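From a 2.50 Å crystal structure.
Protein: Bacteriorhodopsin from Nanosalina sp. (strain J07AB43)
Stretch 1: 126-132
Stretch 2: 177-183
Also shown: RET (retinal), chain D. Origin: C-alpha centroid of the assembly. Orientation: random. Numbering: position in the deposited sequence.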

# COMPACT_ATOMS: atom_id res chain seq x y z
N SER A 126 19.18 -3.12 -15.58
CA SER A 126 19.83 -4.37 -15.20
C SER A 126 18.82 -5.51 -15.19
O SER A 126 17.69 -5.34 -14.75
CB SER A 126 20.48 -4.23 -13.82
OG SER A 126 21.13 -5.43 -13.45
N ILE A 127 19.26 -6.69 -15.63
CA ILE A 127 18.36 -7.82 -15.79
C ILE A 127 18.26 -8.64 -14.51
O ILE A 127 17.48 -9.59 -14.43
CB ILE A 127 18.82 -8.74 -16.93
CG1 ILE A 127 17.65 -9.63 -17.40
CG2 ILE A 127 19.98 -9.61 -16.48
CD1 ILE A 127 16.56 -8.87 -18.11
N THR A 128 19.08 -8.29 -13.52
CA THR A 128 19.19 -9.09 -12.31
C THR A 128 17.83 -9.26 -11.64
O THR A 128 17.39 -10.38 -11.41
CB THR A 128 20.18 -8.48 -11.31
OG1 THR A 128 21.51 -8.55 -11.83
CG2 THR A 128 20.12 -9.22 -9.98
N PRO A 129 17.16 -8.14 -11.34
CA PRO A 129 15.89 -8.20 -10.61
C PRO A 129 14.83 -8.98 -11.38
O PRO A 129 14.08 -9.75 -10.78
CB PRO A 129 15.48 -6.72 -10.49
CG PRO A 129 16.72 -5.93 -10.75
CD PRO A 129 17.52 -6.76 -11.70
N TYR A 130 14.84 -8.86 -12.70
CA TYR A 130 13.95 -9.65 -13.55
C TYR A 130 14.02 -11.13 -13.16
O TYR A 130 13.00 -11.82 -13.13
CB TYR A 130 14.33 -9.48 -15.02
CG TYR A 130 13.61 -10.43 -15.95
CD1 TYR A 130 14.19 -11.63 -16.34
CD2 TYR A 130 12.43 -10.05 -16.58
CE1 TYR A 130 13.58 -12.46 -17.26
CE2 TYR A 130 11.81 -10.88 -17.50
CZ TYR A 130 12.39 -12.08 -17.83
OH TYR A 130 11.77 -12.91 -18.74
N TYR A 131 15.21 -11.58 -12.77
CA TYR A 131 15.44 -13.00 -12.52
C TYR A 131 14.81 -13.42 -11.20
O TYR A 131 14.20 -14.49 -11.11
CB TYR A 131 16.94 -13.29 -12.50
CG TYR A 131 17.56 -13.42 -13.88
CD1 TYR A 131 16.86 -14.03 -14.91
CD2 TYR A 131 18.76 -12.79 -14.18
CE1 TYR A 131 17.37 -14.06 -16.19
CE2 TYR A 131 19.28 -12.83 -15.46
CZ TYR A 131 18.58 -13.47 -16.46
OH TYR A 131 19.10 -13.52 -17.73
N VAL A 132 14.90 -12.55 -10.20
CA VAL A 132 14.16 -12.73 -8.96
C VAL A 132 12.66 -12.83 -9.23
O VAL A 132 11.99 -13.75 -8.75
CB VAL A 132 14.41 -11.57 -7.98
CG1 VAL A 132 13.40 -11.61 -6.85
CG2 VAL A 132 15.83 -11.63 -7.44
N TYR A 177 4.01 -12.83 -19.85
CA TYR A 177 4.33 -11.42 -19.65
C TYR A 177 5.84 -11.21 -19.54
O TYR A 177 6.40 -10.35 -20.21
CB TYR A 177 3.63 -10.88 -18.40
CG TYR A 177 2.16 -10.58 -18.60
CD1 TYR A 177 1.75 -9.33 -19.05
CD2 TYR A 177 1.20 -11.54 -18.35
CE1 TYR A 177 0.41 -9.06 -19.25
CE2 TYR A 177 -0.15 -11.27 -18.53
CZ TYR A 177 -0.53 -10.03 -19.00
OH TYR A 177 -1.87 -9.76 -19.19
N PRO A 178 6.50 -12.00 -18.68
CA PRO A 178 7.96 -11.95 -18.61
C PRO A 178 8.62 -12.35 -19.92
O PRO A 178 9.75 -11.94 -20.19
CB PRO A 178 8.30 -12.97 -17.51
CG PRO A 178 7.08 -13.80 -17.32
CD PRO A 178 5.92 -12.92 -17.68
N THR A 179 7.87 -13.03 -20.78
CA THR A 179 8.36 -13.40 -22.10
C THR A 179 8.33 -12.20 -23.05
O THR A 179 9.35 -11.84 -23.64
CB THR A 179 7.54 -14.55 -22.71
OG1 THR A 179 7.48 -15.64 -21.79
CG2 THR A 179 8.16 -15.01 -24.02
N VAL A 180 7.16 -11.58 -23.18
CA VAL A 180 7.02 -10.40 -24.03
C VAL A 180 7.91 -9.27 -23.54
O VAL A 180 8.57 -8.60 -24.33
CB VAL A 180 5.56 -9.90 -24.07
CG1 VAL A 180 4.89 -10.11 -22.72
CG2 VAL A 180 5.51 -8.44 -24.49
N TRP A 181 7.99 -9.11 -22.22
CA TRP A 181 8.84 -8.09 -21.62
C TRP A 181 10.29 -8.28 -22.04
O TRP A 181 10.96 -7.33 -22.44
CB TRP A 181 8.73 -8.15 -20.09
CG TRP A 181 9.35 -6.97 -19.39
CD1 TRP A 181 8.70 -5.85 -18.96
CD2 TRP A 181 10.67 -6.90 -18.85
NE1 TRP A 181 9.54 -5.08 -18.19
CE2 TRP A 181 10.77 -5.70 -18.12
CE3 TRP A 181 11.78 -7.75 -18.89
CZ2 TRP A 181 11.94 -5.30 -17.48
CZ3 TRP A 181 12.95 -7.35 -18.27
CH2 TRP A 181 13.02 -6.14 -17.56
N TYR A 182 10.72 -9.53 -22.08
CA TYR A 182 12.13 -9.85 -22.30
C TYR A 182 12.50 -9.64 -23.77
O TYR A 182 13.57 -9.11 -24.07
CB TYR A 182 12.42 -11.29 -21.89
CG TYR A 182 13.90 -11.62 -21.82
CD1 TYR A 182 14.58 -12.08 -22.94
CD2 TYR A 182 14.64 -11.31 -20.69
CE1 TYR A 182 15.94 -12.28 -22.91
CE2 TYR A 182 16.00 -11.51 -20.65
CZ TYR A 182 16.65 -11.98 -21.77
OH TYR A 182 18.01 -12.20 -21.73
N ILE A 183 11.62 -10.05 -24.67
CA ILE A 183 11.92 -10.03 -26.10
C ILE A 183 11.61 -8.68 -26.71
O ILE A 183 12.03 -8.38 -27.84
CB ILE A 183 11.13 -11.12 -26.86
CG1 ILE A 183 9.64 -10.81 -26.83
CG2 ILE A 183 11.40 -12.49 -26.25
CD1 ILE A 183 8.83 -11.62 -27.83
C1 RET D . 7.47 -8.52 -15.05
C2 RET D . 8.85 -8.07 -14.58
C3 RET D . 9.92 -9.11 -14.91
C4 RET D . 9.67 -10.39 -14.13
C5 RET D . 8.19 -10.78 -14.19
C6 RET D . 7.19 -9.96 -14.61
C7 RET D . 5.83 -10.47 -14.65
C8 RET D . 4.80 -9.66 -15.03
C9 RET D . 3.45 -10.16 -14.95
C10 RET D . 2.37 -9.39 -15.37
C11 RET D . 1.03 -9.81 -15.41
C12 RET D . 0.20 -8.76 -15.79
C13 RET D . -1.22 -8.79 -15.82
C14 RET D . -1.94 -7.66 -16.21
C15 RET D . -3.32 -7.51 -16.18
C16 RET D . 6.39 -7.62 -14.42
C17 RET D . 7.38 -8.45 -16.57
C18 RET D . 7.82 -12.20 -13.76
C19 RET D . 3.20 -11.59 -14.45
C20 RET D . -1.96 -10.08 -15.45

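Two nearly antiparallel helical segments (168° between their directions) meet beside the retinal, their axes 12.2 Å apart at closest approach, a gap wide enough for aromatic side chains to fill; together they bury 278 Å² of surface. Stretch 1 begins in an extended residue, Ser126, whose CA-to-CB bond points away from stretch 2 and whose OG is hydrogen-bonded elsewhere in the structure. Ile127 makes the first contact. Its CA-to-CB bond runs sideways, but with chi1 t and chi2 p the chain brings Ile127 CD1 to 3.7 Å from Tyr182 CE2 and 3.9 Å from Trp181 CZ3, where it meets the edge of the indole. A flexible aliphatic chain suits this place, since one methyl group can touch two aromatic rings. Thr128 and Pro129 are buried but take no part in the contact; the backbone has turned them out of reach of stretch 2.

Tyr130 is the centre of the interface, with 99 Å² covered by the other stretch. Its CA-to-CB bond points toward stretch 2, and chi1 in t extends the ring across the gap to Pro178. Tyr130 CA and Pro178 CA are the nearest pair across the stretches, 8.2 Å apart. There Tyr130 OH donates a hydrogen bond to Pro178 O at 2.7 Å, with the carbonyl oxygen lying near the plane of the phenol ring. The same oxygen, Pro178 O, accepts a weak helical bond from Tyr182 N, 3.2 Å away, so the phenol adds a second donor to a carbonyl already used within the helix. The bond gives the buried hydroxyl a partner, while the ring carbons pack against apolar surface: Tyr130 CE2 is 4.1 Å from Pro178 CB, and Tyr130 CD2 is 3.2 Å from Trp181 CZ3. The planes of the Tyr130 ring and the six-membered ring of Trp181 are within 13° of each other, yet with centroids 5.0 Å apart they are slid so that they barely overlap. Tyr182 packs obliquely, its ring at 43° to that of Tyr130, with Tyr130 CZ 3.7 Å from Tyr182 CD2.

The retinal extends this packing: its C3 lies 3.2 Å from Tyr130 CD2, its C17 sits over one face of the indole, 3.7 Å from Trp181 CG, and its C18 is 3.9 Å from Pro178 CB. Tyr131 contributes little; its CA-to-CB bond runs sideways, and although the end of its side chain comes nearer, Tyr131 OH remains 4.4 Å from Tyr182 OH. Val132, buried and out of reach, ends the stretch.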